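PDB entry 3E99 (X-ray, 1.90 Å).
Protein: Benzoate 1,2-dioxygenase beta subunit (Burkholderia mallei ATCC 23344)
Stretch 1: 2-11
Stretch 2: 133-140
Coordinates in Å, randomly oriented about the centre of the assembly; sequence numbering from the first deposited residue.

Stretch 1 2-11: MKTIDLADIQ
Stretch 2 133-140: AIDFSGDA

What fills the apolar centre of the contact? F136, the residue just past the end of the strand, points its CA-to-CB bond toward stretch 1 and buries its ring there, with chi1 m (-73°) and chi2 86°. I5 lies over one face: its CG2 methyl sits 4.0 Å from the centroid of the F136 ring, 4° off the ring normal, so its C-H bonds meet the pi cloud in a CH-pi contact. With chi1 and chi2 both m, I5 also brings CD1 to 3.6 Å from F136 CD2. I10 approaches the ring obliquely, I10 CG1 lying 4.0 Å from F136 CZ. Farther along, I10 CG2 meets I134 CD1 at 4.1 Å; both isoleucines are m, t, and these buried side chains extend the apolar patch.

How do the two backbones run to place these groups? Stretch 1 begins extended, K3 to I5 having phi/psi near -76/118, -94/122 and -129/130, and then turns at D6 (-121/-177) into a helix from L7 onward, with values near -62/-40. Stretch 2 arrives as strand 133-135, I134 at -128/127, then leaves it through F136 (-99/15), S137 (-70/-32) and G138 (-82/-174). The directions oppose: K3 lies nearest S137, CA to CA 7.5 Å, and I10 nearest I134, CA to CA 8.5 Å. No backbone hydrogen bond joins the stretches; side chains span the gap.

What fixes the turns that frame the apolar centre? D6, chi1 p, caps the helix: D9 N donates to D6 OD1 at 2.9 Å. In return D6 N donates to D9 OD2 at 3.1 Å, with D9 chi1 m, and I10 N to D6 O at 3.1 Å starts the helical bonding. In stretch 2, D135, chi1 t, gathers the turn through OD1, which accepts from S137 N at 2.9 Å and from S137 OG at 2.6 Å, S137 chi1 being p.

What closes the polar edge? K3 reaches across with chi1 off-well at -108° and chi2 to chi4 all t, so its ammonium meets backbone carbonyls of the turn. K3 NZ donates to F136 O at 3.0 Å, to G138 O at a very short 2.4 Å, and weakly to S137 O at 2.9 Å. Water 1 accepts from K3 NZ at 2.6 Å and donates to D139 OD1 at 3.0 Å, linking the lysine to an aspartate whose CA-to-CB bond points away, with chi1 m. Four acceptors around three N-H groups mean that at least one hydrogen is shared, and this crowding accompanies the weak bond to S137 O.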

# COMPACT_ATOMS: atom_id res chain seq x y z
N MSE A 2 24.78 21.61 -2.73
CA MSE A 2 23.68 20.79 -3.32
C MSE A 2 22.85 20.08 -2.26
O MSE A 2 23.40 19.35 -1.43
CB MSE A 2 24.24 19.71 -4.24
CG MSE A 2 23.14 18.97 -4.94
SE MSE A 2 23.62 17.62 -6.19
CE MSE A 2 21.78 17.11 -6.46
N LYS A 3 21.52 20.23 -2.33
CA LYS A 3 20.63 19.34 -1.58
C LYS A 3 20.55 17.99 -2.28
O LYS A 3 20.15 17.90 -3.44
CB LYS A 3 19.23 19.94 -1.40
CG LYS A 3 18.95 20.38 0.02
CD LYS A 3 18.00 21.55 0.07
CE LYS A 3 17.50 21.79 1.48
NZ LYS A 3 16.71 23.03 1.57
N THR A 4 20.98 16.93 -1.60
CA THR A 4 20.82 15.60 -2.14
C THR A 4 19.51 15.08 -1.55
O THR A 4 19.29 15.13 -0.34
CB THR A 4 22.04 14.67 -1.91
OG1 THR A 4 22.21 14.37 -0.52
CG2 THR A 4 23.34 15.32 -2.46
N ILE A 5 18.60 14.72 -2.44
CA ILE A 5 17.25 14.34 -2.11
C ILE A 5 17.12 13.02 -2.83
O ILE A 5 17.49 12.90 -4.02
CB ILE A 5 16.22 15.36 -2.65
CG1 ILE A 5 16.35 16.70 -1.93
CG2 ILE A 5 14.76 14.85 -2.50
CD1 ILE A 5 16.01 16.63 -0.46
N ASP A 6 16.65 12.01 -2.11
CA ASP A 6 16.40 10.73 -2.72
C ASP A 6 14.92 10.34 -2.53
O ASP A 6 14.11 11.09 -1.96
CB ASP A 6 17.33 9.67 -2.14
CG ASP A 6 17.15 9.45 -0.65
OD1 ASP A 6 16.10 9.79 -0.08
OD2 ASP A 6 18.07 8.88 -0.03
N LEU A 7 14.60 9.14 -3.00
CA LEU A 7 13.23 8.67 -2.98
C LEU A 7 12.70 8.57 -1.58
O LEU A 7 11.54 8.90 -1.34
CB LEU A 7 13.13 7.31 -3.68
CG LEU A 7 11.76 6.68 -3.72
CD1 LEU A 7 10.79 7.60 -4.47
CD2 LEU A 7 11.86 5.27 -4.37
N ALA A 8 13.52 8.14 -0.63
CA ALA A 8 13.10 8.08 0.76
C ALA A 8 12.76 9.46 1.33
O ALA A 8 11.79 9.58 2.06
CB ALA A 8 14.10 7.35 1.64
N ASP A 9 13.54 10.48 0.99
CA ASP A 9 13.20 11.84 1.42
C ASP A 9 11.85 12.29 0.85
O ASP A 9 11.03 12.91 1.55
CB ASP A 9 14.27 12.81 0.99
CG ASP A 9 15.59 12.53 1.63
OD1 ASP A 9 15.62 12.15 2.83
OD2 ASP A 9 16.60 12.67 0.92
N ILE A 10 11.62 11.98 -0.42
CA ILE A 10 10.37 12.29 -1.07
C ILE A 10 9.20 11.55 -0.42
O ILE A 10 8.16 12.13 -0.18
CB ILE A 10 10.43 12.03 -2.59
CG1 ILE A 10 11.49 12.93 -3.28
CG2 ILE A 10 9.03 12.28 -3.25
CD1 ILE A 10 11.87 12.52 -4.69
N GLN A 11 9.37 10.25 -0.16
CA GLN A 11 8.36 9.42 0.49
C GLN A 11 8.01 9.97 1.89
O GLN A 11 6.84 10.06 2.28
CB GLN A 11 8.81 7.94 0.52
CG GLN A 11 8.72 7.28 -0.85
CD GLN A 11 9.29 5.88 -0.91
OE1 GLN A 11 10.37 5.62 -0.39
NE2 GLN A 11 8.59 4.97 -1.56
N ALA A 133 5.12 17.79 -8.34
CA ALA A 133 6.41 18.50 -8.39
C ALA A 133 6.59 19.18 -7.05
O ALA A 133 5.71 19.94 -6.61
CB ALA A 133 6.42 19.54 -9.51
N ILE A 134 7.73 18.92 -6.41
CA ILE A 134 7.98 19.37 -5.05
C ILE A 134 9.30 20.11 -5.00
O ILE A 134 10.32 19.57 -5.42
CB ILE A 134 8.07 18.18 -4.07
CG1 ILE A 134 6.84 17.28 -4.14
CG2 ILE A 134 8.26 18.69 -2.66
CD1 ILE A 134 7.10 15.87 -3.66
N ASP A 135 9.27 21.33 -4.46
CA ASP A 135 10.44 22.18 -4.30
C ASP A 135 11.12 21.92 -2.97
O ASP A 135 10.55 22.16 -1.88
CB ASP A 135 10.00 23.65 -4.39
CG ASP A 135 11.15 24.64 -4.23
OD1 ASP A 135 12.34 24.25 -4.20
OD2 ASP A 135 10.83 25.82 -4.14
N PHE A 136 12.33 21.37 -3.03
CA PHE A 136 13.10 21.10 -1.82
C PHE A 136 14.16 22.16 -1.50
O PHE A 136 15.02 21.94 -0.64
CB PHE A 136 13.76 19.73 -1.89
CG PHE A 136 12.80 18.56 -1.72
CD1 PHE A 136 12.10 18.05 -2.80
CD2 PHE A 136 12.63 17.98 -0.47
CE1 PHE A 136 11.25 16.97 -2.65
CE2 PHE A 136 11.78 16.87 -0.33
CZ PHE A 136 11.09 16.40 -1.41
N SER A 137 14.08 23.32 -2.13
CA SER A 137 15.10 24.36 -1.92
C SER A 137 15.06 25.01 -0.52
O SER A 137 16.10 25.39 0.02
CB SER A 137 14.97 25.42 -3.00
OG SER A 137 13.73 26.06 -2.93
N GLY A 138 13.87 25.11 0.08
CA GLY A 138 13.73 25.68 1.45
C GLY A 138 14.03 24.69 2.56
O GLY A 138 14.44 23.56 2.32
N ASP A 139 13.81 25.10 3.81
CA ASP A 139 14.06 24.22 4.93
C ASP A 139 12.98 23.15 5.04
O ASP A 139 13.23 22.06 5.59
CB ASP A 139 14.21 25.01 6.23
CG ASP A 139 15.45 25.89 6.22
OD1 ASP A 139 16.58 25.38 5.98
OD2 ASP A 139 15.28 27.11 6.44
N ALA A 140 11.79 23.43 4.51
CA ALA A 140 10.69 22.44 4.46
C ALA A 140 10.23 22.30 3.03
O ALA A 140 10.12 23.31 2.33
CB ALA A 140 9.54 22.86 5.32
O HOH W 1 17.44 24.95 3.11